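Local structure of ADP-ribosylating toxin CARDS (Mycoplasma pneumoniae, 4TLV) at residues H88-G96 and L583-F591; Y475-F483 and M516-Y527. The protein transfers the ADP-ribosyl group of NAD(+) to multiple target proteins in vitro and, as the main virulence factor of its bacterium, causes vacuolization in mammalian cells. All blocks are in the same frame, centred on the assembly; numbering follows the deposited sequence.

The chain begins in the mono-ADP-ribosyltransferase domain, where strand 89-91 runs into helix 92-104, and passes through D2 before entering D3. There residues 475-483 turn from strand 473-476 into strand 481-485, and 33 residues further on they meet 516-527, which closes the short loop of interaction 2 within D3. After strand 578-583 the last residues return to 88-96, and interaction 1 closes a far longer loop that contains the whole of interaction 2. One contact thus ties the C terminus to the catalytic domain, the other joins two parts of D3. They touch where Leu477 packs against Arg93 and a carboxylate oxygen of Phe591.

Interaction 1: residues H88-G96 and L583-F591; sequences HFYNARATG and LVKDGFDRF. With ACT (acetate ion), chain N.
Phe591 O, one of the two oxygens of the C-terminal carboxylate, is gripped side-on by Arg93: NE lies 2.6 Å from Phe591 O, and NH2 of Arg93 lies 2.7 Å from that same oxygen. The oxygen sits in the guanidinium plane, but the two donors reach it differently, NH2 within the plane of the carboxylate and NE from well above it. Bends at chi2 and chi3 of Arg93 bring its NE and NH2 edge to the terminal oxygen. A further edge is taken by an acetate ion, probably from the crystallisation liquor, whose O accepts from Arg93 NH2 at 2.8 Å and from NH1 at 3.1 Å. The acetate CH3 comes to the edge of the Phe588 ring, 3.4 Å from Phe588 CD2. Glu97 adds a salt bridge to NH1.

Over one face of the Arg93 guanidinium lies the backbone of Asp589 and Arg590. The Asp589 side chain is held by a salt bridge to Arg544 of D3.

Asn91 and Arg590 meet at about a right angle, the amide and guanidinium planes 85° apart. The amide lies across the aliphatic chain of Arg590, with Asn91 OD1 3.7 Å from Arg590 CG. That amide is also the N-cap of helix 92-104: CG stands opposite the backbone N (chi1 -175°), and OD1 accepts from Ala94 N at 2.8 Å in the plane of its own carbonyl. Beyond Asn91, the Arg590 guanidinium forms a salt bridge with Glu54.

With its negative charge facing Arg93, the chain terminus is probably stabilised as a carboxylate, and the Arg93 grip on the Phe591 carboxylate and the Arg590-Glu54 salt bridge fasten the tail of D3 to the mono-ADP-ribosyltransferase domain.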
loop_
_atom_site.group_PDB
_atom_site.type_symbol
_atom_site.label_atom_id
_atom_site.label_comp_id
_atom_site.label_asym_id
_atom_site.label_seq_id
_atom_site.Cartn_x
_atom_site.Cartn_y
_atom_site.Cartn_z
ATOM N N HIS A 88 17.470 10.257 -9.412
ATOM C CA HIS A 88 17.322 9.092 -10.287
ATOM C C HIS A 88 16.511 7.935 -9.671
ATOM O O HIS A 88 16.477 6.835 -10.216
ATOM C CB HIS A 88 18.647 8.659 -10.964
ATOM C CG HIS A 88 19.495 7.704 -10.174
ATOM N ND1 HIS A 88 20.065 8.031 -8.963
ATOM C CD2 HIS A 88 19.968 6.470 -10.489
ATOM C CE1 HIS A 88 20.810 7.021 -8.539
ATOM N NE2 HIS A 88 20.767 6.061 -9.448
ATOM N N PHE A 89 15.839 8.220 -8.554
ATOM C CA PHE A 89 14.895 7.289 -7.930
ATOM C C PHE A 89 13.451 7.703 -8.265
ATOM O O PHE A 89 13.058 8.834 -8.002
ATOM C CB PHE A 89 15.032 7.321 -6.405
ATOM C CG PHE A 89 16.307 6.734 -5.865
ATOM C CD1 PHE A 89 17.548 7.284 -6.189
ATOM C CD2 PHE A 89 16.257 5.684 -4.956
ATOM C CE1 PHE A 89 18.721 6.764 -5.643
ATOM C CE2 PHE A 89 17.425 5.150 -4.409
ATOM C CZ PHE A 89 18.651 5.694 -4.744
ATOM N N TYR A 90 12.662 6.768 -8.792
ATOM C CA TYR A 90 11.306 7.033 -9.264
ATOM C C TYR A 90 10.302 6.077 -8.659
ATOM O O TYR A 90 10.586 4.898 -8.501
ATOM C CB TYR A 90 11.248 6.821 -10.781
ATOM C CG TYR A 90 12.153 7.775 -11.512
ATOM C CD1 TYR A 90 13.492 7.465 -11.723
ATOM C CD2 TYR A 90 11.672 9.001 -11.968
ATOM C CE1 TYR A 90 14.352 8.369 -12.373
ATOM C CE2 TYR A 90 12.514 9.902 -12.622
ATOM C CZ TYR A 90 13.842 9.576 -12.826
ATOM O OH TYR A 90 14.662 10.465 -13.486
ATOM N N ASN A 91 9.103 6.571 -8.385
ATOM C CA ASN A 91 8.054 5.704 -7.832
ATOM C C ASN A 91 7.346 4.842 -8.895
ATOM O O ASN A 91 6.814 5.366 -9.886
ATOM C CB ASN A 91 7.021 6.532 -7.060
ATOM C CG ASN A 91 5.995 5.652 -6.365
ATOM O OD1 ASN A 91 4.933 5.410 -6.899
ATOM N ND2 ASN A 91 6.345 5.133 -5.179
ATOM N N ALA A 92 7.329 3.524 -8.688
ATOM C CA ALA A 92 6.740 2.626 -9.681
ATOM C C ALA A 92 5.245 2.891 -9.848
ATOM O O ALA A 92 4.749 3.016 -10.982
ATOM C CB ALA A 92 7.010 1.142 -9.322
ATOM N N ARG A 93 4.509 2.988 -8.739
ATOM C CA ARG A 93 3.054 3.204 -8.864
ATOM C C ARG A 93 2.697 4.517 -9.598
ATOM O O ARG A 93 1.860 4.513 -10.504
ATOM C CB ARG A 93 2.333 3.126 -7.500
ATOM C CG ARG A 93 1.998 1.669 -7.064
ATOM C CD ARG A 93 0.542 1.274 -7.420
ATOM N NE ARG A 93 -0.372 2.080 -6.626
ATOM C CZ ARG A 93 -1.175 3.027 -7.100
ATOM N NH1 ARG A 93 -1.249 3.260 -8.404
ATOM N NH2 ARG A 93 -1.917 3.734 -6.253
ATOM N N ALA A 94 3.338 5.622 -9.219
ATOM C CA ALA A 94 3.033 6.908 -9.829
ATOM C C ALA A 94 3.407 6.883 -11.313
ATOM O O ALA A 94 2.721 7.472 -12.158
ATOM C CB ALA A 94 3.785 8.037 -9.103
ATOM N N THR A 95 4.519 6.223 -11.620
ATOM C CA THR A 95 4.950 6.079 -13.003
ATOM C C THR A 95 3.856 5.366 -13.806
ATOM O O THR A 95 3.512 5.777 -14.919
ATOM C CB THR A 95 6.308 5.322 -13.102
ATOM O OG1 THR A 95 7.341 6.126 -12.519
ATOM C CG2 THR A 95 6.675 5.027 -14.573
ATOM N N GLY A 96 3.293 4.307 -13.228
ATOM C CA GLY A 96 2.234 3.552 -13.875
ATOM C C GLY A 96 0.969 4.371 -14.066
ATOM O O GLY A 96 0.343 4.307 -15.116
ATOM N N LEU A 583 -8.544 18.763 -5.651
ATOM C CA LEU A 583 -7.605 18.381 -4.596
ATOM C C LEU A 583 -7.639 16.867 -4.408
ATOM O O LEU A 583 -8.723 16.281 -4.322
ATOM C CB LEU A 583 -7.977 19.035 -3.261
ATOM C CG LEU A 583 -7.793 20.544 -3.118
ATOM C CD1 LEU A 583 -8.498 21.034 -1.858
ATOM C CD2 LEU A 583 -6.312 20.856 -3.052
ATOM N N VAL A 584 -6.460 16.255 -4.308
ATOM C CA VAL A 584 -6.329 14.819 -4.042
ATOM C C VAL A 584 -5.279 14.605 -2.945
ATOM O O VAL A 584 -4.243 15.275 -2.927
ATOM C CB VAL A 584 -5.881 14.039 -5.303
ATOM C CG1 VAL A 584 -6.171 12.532 -5.135
ATOM C CG2 VAL A 584 -6.589 14.563 -6.560
ATOM N N LYS A 585 -5.541 13.666 -2.041
ATOM C CA LYS A 585 -4.652 13.432 -0.909
ATOM C C LYS A 585 -3.200 13.215 -1.375
ATOM O O LYS A 585 -2.938 12.406 -2.261
ATOM C CB LYS A 585 -5.157 12.230 -0.097
ATOM C CG LYS A 585 -4.298 11.847 1.132
ATOM C CD LYS A 585 -5.068 10.855 2.035
ATOM C CE LYS A 585 -4.166 10.176 3.066
ATOM N NZ LYS A 585 -3.475 11.182 3.915
ATOM N N ASP A 586 -2.266 13.933 -0.781
ATOM C CA ASP A 586 -0.857 13.773 -1.143
ATOM C C ASP A 586 -0.446 12.321 -1.025
ATOM O O ASP A 586 -0.701 11.704 0.003
ATOM C CB ASP A 586 0.040 14.574 -0.205
ATOM C CG ASP A 586 0.370 15.937 -0.747
ATOM O OD1 ASP A 586 -0.464 16.851 -0.578
ATOM O OD2 ASP A 586 1.465 16.092 -1.334
ATOM N N GLY A 587 0.208 11.799 -2.063
ATOM C CA GLY A 587 0.728 10.435 -2.051
ATOM C C GLY A 587 -0.244 9.361 -2.497
ATOM O O GLY A 587 0.083 8.178 -2.474
ATOM N N PHE A 588 -1.447 9.763 -2.898
ATOM C CA PHE A 588 -2.480 8.820 -3.292
ATOM C C PHE A 588 -2.023 7.940 -4.464
ATOM O O PHE A 588 -2.507 6.833 -4.617
ATOM C CB PHE A 588 -3.765 9.553 -3.688
ATOM C CG PHE A 588 -3.722 10.116 -5.081
ATOM C CD1 PHE A 588 -3.014 11.287 -5.346
ATOM C CD2 PHE A 588 -4.347 9.457 -6.125
ATOM C CE1 PHE A 588 -2.957 11.802 -6.640
ATOM C CE2 PHE A 588 -4.288 9.954 -7.416
ATOM C CZ PHE A 588 -3.598 11.119 -7.679
ATOM N N ASP A 589 -1.121 8.447 -5.302
ATOM C CA ASP A 589 -0.693 7.695 -6.493
ATOM C C ASP A 589 0.590 6.864 -6.265
ATOM O O ASP A 589 1.212 6.374 -7.221
ATOM C CB ASP A 589 -0.559 8.619 -7.724
ATOM C CG ASP A 589 0.178 9.933 -7.418
ATOM O OD1 ASP A 589 0.645 10.123 -6.274
ATOM O OD2 ASP A 589 0.269 10.797 -8.326
ATOM N N ARG A 590 0.949 6.664 -4.999
ATOM C CA ARG A 590 2.155 5.915 -4.651
ATOM C C ARG A 590 1.931 4.614 -3.868
ATOM O O ARG A 590 2.871 3.832 -3.706
ATOM C CB ARG A 590 3.140 6.807 -3.890
ATOM C CG ARG A 590 3.553 8.060 -4.665
ATOM C CD ARG A 590 4.921 8.570 -4.203
ATOM N NE ARG A 590 5.140 8.316 -2.780
ATOM C CZ ARG A 590 4.851 9.191 -1.825
ATOM N NH1 ARG A 590 4.343 10.378 -2.160
ATOM N NH2 ARG A 590 5.073 8.886 -0.546
ATOM N N PHE A 591 0.714 4.383 -3.381
ATOM C CA PHE A 591 0.447 3.249 -2.489
ATOM C C PHE A 591 -0.376 2.124 -3.150
ATOM O O PHE A 591 -1.054 2.292 -4.163
ATOM C CB PHE A 591 -0.318 3.705 -1.247
ATOM C CG PHE A 591 0.480 4.515 -0.274
ATOM C CD1 PHE A 591 0.608 5.886 -0.432
ATOM C CD2 PHE A 591 1.042 3.918 0.849
ATOM C CE1 PHE A 591 1.319 6.645 0.486
ATOM C CE2 PHE A 591 1.740 4.674 1.773
ATOM C CZ PHE A 591 1.879 6.037 1.595
ATOM O OXT PHE A 591 -0.422 0.997 -2.655
HETATM C C ACT N . -4.454 6.110 -8.057
HETATM O O ACT N . -3.397 5.463 -7.898
HETATM O OXT ACT N . -4.678 6.553 -9.213
HETATM C CH3 ACT N . -5.389 6.342 -6.909
#

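Interaction 2: residues Y475-F483 and M516-Y527; sequences YDLKTSKIF and MNEDKDENFKWY
The Phe483 ring carries the methyl of Met516 on one face, CE standing 3.7 Å from the ring centroid and nearly on its normal, a CH-pi contact. The sulfur comes in obliquely, so the pair is also a Met-aromatic contact; bends at chi2 (71°) and chi3 (75°) fold the Met516 chain back over the ring. At the edge of the Tyr475 ring is Trp526 O, which accepts from Tyr475 OH at 2.7 Å in the carbonyl plane. The Trp526 indole, whose NE1 donates to Leu494 O, has Ser480 O near its plane at the edge, and Ile482 CD1 approaches Trp526 CB to 3.6 Å with the side chains roughly perpendicular.

Lys481 supplies the polar core. Curling at chi3 and chi4, it brings NZ between two backbone carbonyls, 2.7 Å from Glu518 O, met in the carbonyl plane, and 2.8 Å from Met516 O, met from well above its plane. Thr479 OG1 is a third acceptor for NZ, and itself donates to Asp476 OD2 at 2.6 Å. Three oxygens thus grip the ammonium: the Met516 and Glu518 carbonyls tie their loop to the 475-483 turn, while Thr479 OG1 steadies NZ from within that turn. A water bridges Asp476 OD2 to Met516 O. Further along 516-527, Trp526 N donates to Ser480 O at 2.9 Å, nearly straight (165°).

Asp476 OD1 accepts from Lys478 N, an Asx turn in the tight connection between strands 473-476 and 481-485. Asp519, in turn, reaches Arg123 of the transferase domain. The loop held by Lys481, packed against the beta hairpin of strands 473-476 and 481-485, belongs to D3, the C-terminal beta-trefoil domain.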
loop_
_atom_site.group_PDB
_atom_site.type_symbol
_atom_site.label_atom_id
_atom_site.label_comp_id
_atom_site.label_asym_id
_atom_site.label_seq_id
_atom_site.Cartn_x
_atom_site.Cartn_y
_atom_site.Cartn_z
ATOM N N TYR A 475 -10.795 5.716 -4.017
ATOM C CA TYR A 475 -10.655 5.237 -5.378
ATOM C C TYR A 475 -10.338 3.753 -5.311
ATOM O O TYR A 475 -9.397 3.356 -4.624
ATOM C CB TYR A 475 -9.518 6.005 -6.035
ATOM C CG TYR A 475 -9.262 5.720 -7.503
ATOM C CD1 TYR A 475 -10.095 6.225 -8.493
ATOM C CD2 TYR A 475 -8.140 5.017 -7.900
ATOM C CE1 TYR A 475 -9.829 6.002 -9.849
ATOM C CE2 TYR A 475 -7.862 4.796 -9.244
ATOM C CZ TYR A 475 -8.710 5.292 -10.217
ATOM O OH TYR A 475 -8.404 5.069 -11.551
ATOM N N ASP A 476 -11.142 2.932 -5.980
ATOM C CA ASP A 476 -10.914 1.486 -5.982
ATOM C C ASP A 476 -9.948 1.126 -7.092
ATOM O O ASP A 476 -10.299 1.195 -8.264
ATOM C CB ASP A 476 -12.212 0.711 -6.191
ATOM C CG ASP A 476 -11.962 -0.772 -6.368
ATOM O OD1 ASP A 476 -10.957 -1.283 -5.808
ATOM O OD2 ASP A 476 -12.735 -1.417 -7.096
ATOM N N LEU A 477 -8.729 0.737 -6.728
ATOM C CA LEU A 477 -7.713 0.427 -7.737
ATOM C C LEU A 477 -8.063 -0.781 -8.602
ATOM O O LEU A 477 -7.521 -0.931 -9.693
ATOM C CB LEU A 477 -6.357 0.204 -7.065
ATOM C CG LEU A 477 -5.726 1.458 -6.459
ATOM C CD1 LEU A 477 -4.565 1.057 -5.533
ATOM C CD2 LEU A 477 -5.261 2.452 -7.555
ATOM N N LYS A 478 -8.925 -1.674 -8.112
ATOM C CA LYS A 478 -9.288 -2.836 -8.929
ATOM C C LYS A 478 -10.102 -2.442 -10.159
ATOM O O LYS A 478 -9.935 -3.016 -11.225
ATOM C CB LYS A 478 -10.086 -3.876 -8.129
ATOM C CG LYS A 478 -9.280 -4.680 -7.130
ATOM C CD LYS A 478 -10.184 -5.673 -6.361
ATOM C CE LYS A 478 -10.385 -6.962 -7.129
ATOM N NZ LYS A 478 -11.152 -7.974 -6.325
ATOM N N THR A 479 -10.993 -1.475 -9.992
ATOM C CA THR A 479 -12.003 -1.174 -11.004
ATOM C C THR A 479 -11.989 0.272 -11.499
ATOM O O THR A 479 -12.730 0.597 -12.412
ATOM C CB THR A 479 -13.423 -1.448 -10.478
ATOM O OG1 THR A 479 -13.694 -0.585 -9.367
ATOM C CG2 THR A 479 -13.591 -2.923 -10.045
ATOM N N SER A 480 -11.161 1.119 -10.889
ATOM C CA SER A 480 -11.088 2.555 -11.204
ATOM C C SER A 480 -12.355 3.346 -10.870
ATOM O O SER A 480 -12.587 4.409 -11.445
ATOM C CB SER A 480 -10.714 2.789 -12.684
ATOM O OG SER A 480 -9.457 2.210 -13.011
ATOM N N LYS A 481 -13.176 2.845 -9.950
ATOM C CA LYS A 481 -14.356 3.595 -9.523
ATOM C C LYS A 481 -14.016 4.539 -8.361
ATOM O O LYS A 481 -13.032 4.330 -7.628
ATOM C CB LYS A 481 -15.514 2.646 -9.159
ATOM C CG LYS A 481 -15.974 1.750 -10.312
ATOM C CD LYS A 481 -17.343 1.132 -10.037
ATOM C CE LYS A 481 -17.266 0.132 -8.894
ATOM N NZ LYS A 481 -16.437 -1.031 -9.313
ATOM N N ILE A 482 -14.791 5.608 -8.229
ATOM C CA ILE A 482 -14.634 6.539 -7.123
ATOM C C ILE A 482 -15.880 6.442 -6.257
ATOM O O ILE A 482 -16.995 6.474 -6.779
ATOM C CB ILE A 482 -14.455 7.982 -7.628
ATOM C CG1 ILE A 482 -13.053 8.129 -8.235
ATOM C CG2 ILE A 482 -14.625 8.998 -6.497
ATOM C CD1 ILE A 482 -12.844 9.419 -9.022
ATOM N N PHE A 483 -15.698 6.325 -4.943
ATOM C CA PHE A 483 -16.853 6.169 -4.057
ATOM C C PHE A 483 -16.778 6.992 -2.774
ATOM O O PHE A 483 -15.696 7.362 -2.303
ATOM C CB PHE A 483 -17.175 4.680 -3.794
ATOM C CG PHE A 483 -16.089 3.909 -3.056
ATOM C CD1 PHE A 483 -15.099 3.228 -3.749
ATOM C CD2 PHE A 483 -16.094 3.830 -1.666
ATOM C CE1 PHE A 483 -14.111 2.489 -3.059
ATOM C CE2 PHE A 483 -15.131 3.096 -0.981
ATOM C CZ PHE A 483 -14.139 2.419 -1.684
ATOM N N MET A 516 -19.865 -2.732 -5.941
ATOM C CA MET A 516 -18.416 -2.511 -5.829
ATOM C C MET A 516 -17.617 -3.382 -6.808
ATOM O O MET A 516 -16.585 -2.960 -7.309
ATOM C CB MET A 516 -17.952 -2.746 -4.388
ATOM C CG MET A 516 -16.446 -2.515 -4.165
ATOM S SD MET A 516 -15.976 -0.777 -4.247
ATOM C CE MET A 516 -16.597 -0.210 -2.674
ATOM N N ASN A 517 -18.116 -4.577 -7.110
ATOM C CA ASN A 517 -17.422 -5.508 -8.000
ATOM C C ASN A 517 -17.646 -5.244 -9.490
ATOM O O ASN A 517 -16.983 -5.849 -10.326
ATOM C CB ASN A 517 -17.865 -6.952 -7.740
ATOM C CG ASN A 517 -17.760 -7.356 -6.279
ATOM O OD1 ASN A 517 -18.706 -7.915 -5.697
ATOM N ND2 ASN A 517 -16.617 -7.097 -5.687
ATOM N N GLU A 518 -18.614 -4.401 -9.825
ATOM C CA GLU A 518 -18.942 -4.191 -11.236
ATOM C C GLU A 518 -17.766 -3.508 -11.958
ATOM O O GLU A 518 -17.196 -2.543 -11.456
ATOM C CB GLU A 518 -20.259 -3.411 -11.384
ATOM C CG GLU A 518 -20.798 -3.399 -12.807
ATOM C CD GLU A 518 -20.088 -2.381 -13.674
ATOM O OE1 GLU A 518 -19.702 -1.310 -13.144
ATOM O OE2 GLU A 518 -19.911 -2.652 -14.881
ATOM N N ASP A 519 -17.390 -4.030 -13.125
ATOM C CA ASP A 519 -16.107 -3.669 -13.720
ATOM C C ASP A 519 -16.172 -3.424 -15.225
ATOM O O ASP A 519 -15.150 -3.452 -15.890
ATOM C CB ASP A 519 -15.076 -4.781 -13.433
ATOM C CG ASP A 519 -13.642 -4.345 -13.718
ATOM O OD1 ASP A 519 -13.331 -3.150 -13.561
ATOM O OD2 ASP A 519 -12.827 -5.204 -14.102
ATOM N N LYS A 520 -17.361 -3.187 -15.772
ATOM C CA LYS A 520 -17.446 -3.013 -17.220
ATOM C C LYS A 520 -17.857 -1.600 -17.623
ATOM O O LYS A 520 -17.337 -1.051 -18.593
ATOM C CB LYS A 520 -18.404 -4.038 -17.846
ATOM C CG LYS A 520 -18.254 -4.128 -19.367
ATOM C CD LYS A 520 -19.299 -5.021 -20.020
ATOM C CE LYS A 520 -19.162 -4.974 -21.543
ATOM N NZ LYS A 520 -20.304 -5.629 -22.253
ATOM N N ASP A 521 -18.790 -1.023 -16.878
ATOM C CA ASP A 521 -19.398 0.251 -17.255
ATOM C C ASP A 521 -18.431 1.412 -17.061
ATOM O O ASP A 521 -18.181 1.854 -15.933
ATOM C CB ASP A 521 -20.674 0.488 -16.450
ATOM C CG ASP A 521 -21.439 1.733 -16.899
ATOM O OD1 ASP A 521 -20.907 2.536 -17.699
ATOM O OD2 ASP A 521 -22.587 1.907 -16.449
ATOM N N GLU A 522 -17.903 1.918 -18.171
ATOM C CA GLU A 522 -16.885 2.964 -18.106
ATOM C C GLU A 522 -17.380 4.308 -17.585
ATOM O O GLU A 522 -16.573 5.158 -17.232
ATOM C CB GLU A 522 -16.171 3.115 -19.449
ATOM C CG GLU A 522 -15.442 1.854 -19.861
ATOM C CD GLU A 522 -14.584 2.058 -21.080
ATOM O OE1 GLU A 522 -14.530 3.196 -21.578
ATOM O OE2 GLU A 522 -13.968 1.081 -21.542
ATOM N N ASN A 523 -18.697 4.499 -17.521
ATOM C CA ASN A 523 -19.237 5.718 -16.918
ATOM C C ASN A 523 -19.039 5.790 -15.409
ATOM O O ASN A 523 -19.272 6.826 -14.804
ATOM C CB ASN A 523 -20.714 5.887 -17.254
ATOM C CG ASN A 523 -20.934 6.155 -18.714
ATOM O OD1 ASN A 523 -20.412 7.127 -19.255
ATOM N ND2 ASN A 523 -21.707 5.294 -19.369
ATOM N N PHE A 524 -18.586 4.696 -14.808
ATOM C CA PHE A 524 -18.248 4.721 -13.384
ATOM C C PHE A 524 -16.729 4.689 -13.190
ATOM O O PHE A 524 -16.256 4.655 -12.046
ATOM C CB PHE A 524 -18.842 3.510 -12.652
ATOM C CG PHE A 524 -20.331 3.605 -12.385
ATOM C CD1 PHE A 524 -20.807 4.279 -11.274
ATOM C CD2 PHE A 524 -21.239 2.973 -13.220
ATOM C CE1 PHE A 524 -22.168 4.355 -11.015
ATOM C CE2 PHE A 524 -22.606 3.041 -12.971
ATOM C CZ PHE A 524 -23.070 3.730 -11.868
ATOM N N LYS A 525 -15.979 4.666 -14.294
ATOM C CA LYS A 525 -14.507 4.607 -14.237
ATOM C C LYS A 525 -13.821 5.952 -14.477
ATOM O O LYS A 525 -14.135 6.655 -15.444
ATOM C CB LYS A 525 -13.982 3.555 -15.222
ATOM C CG LYS A 525 -14.548 2.163 -14.957
ATOM C CD LYS A 525 -13.787 1.105 -15.713
ATOM C CE LYS A 525 -14.257 -0.286 -15.279
ATOM N NZ LYS A 525 -13.589 -1.314 -16.105
ATOM N N TRP A 526 -12.858 6.285 -13.612
ATOM C CA TRP A 526 -12.172 7.574 -13.654
ATOM C C TRP A 526 -10.659 7.396 -13.537
ATOM O O TRP A 526 -10.182 6.398 -12.999
ATOM C CB TRP A 526 -12.665 8.472 -12.519
ATOM C CG TRP A 526 -14.131 8.659 -12.537
ATOM C CD1 TRP A 526 -15.072 7.830 -11.991
ATOM C CD2 TRP A 526 -14.845 9.728 -13.158
ATOM N NE1 TRP A 526 -16.333 8.322 -12.236
ATOM C CE2 TRP A 526 -16.222 9.493 -12.945
ATOM C CE3 TRP A 526 -14.457 10.869 -13.869
ATOM C CZ2 TRP A 526 -17.215 10.360 -13.415
ATOM C CZ3 TRP A 526 -15.451 11.739 -14.338
ATOM C CH2 TRP A 526 -16.808 11.472 -14.111
ATOM N N TYR A 527 -9.910 8.372 -14.040
ATOM C CA TYR A 527 -8.458 8.367 -13.863
ATOM C C TYR A 527 -7.942 9.777 -13.629
ATOM O O TYR A 527 -8.619 10.763 -13.945
ATOM C CB TYR A 527 -7.755 7.714 -15.059
ATOM C CG TYR A 527 -7.923 8.478 -16.351
ATOM C CD1 TYR A 527 -9.074 8.338 -17.122
ATOM C CD2 TYR A 527 -6.930 9.344 -16.801
ATOM C CE1 TYR A 527 -9.226 9.048 -18.322
ATOM C CE2 TYR A 527 -7.071 10.054 -17.990
ATOM C CZ TYR A 527 -8.221 9.901 -18.742
ATOM O OH TYR A 527 -8.356 10.609 -19.918
HETATM O O HOH W 1 -13.793 -3.785 -6.402
HETATM O O HOH W 2 -14.071 -6.584 -6.781
HETATM O O HOH W 3 -17.254 5.429 -9.816
#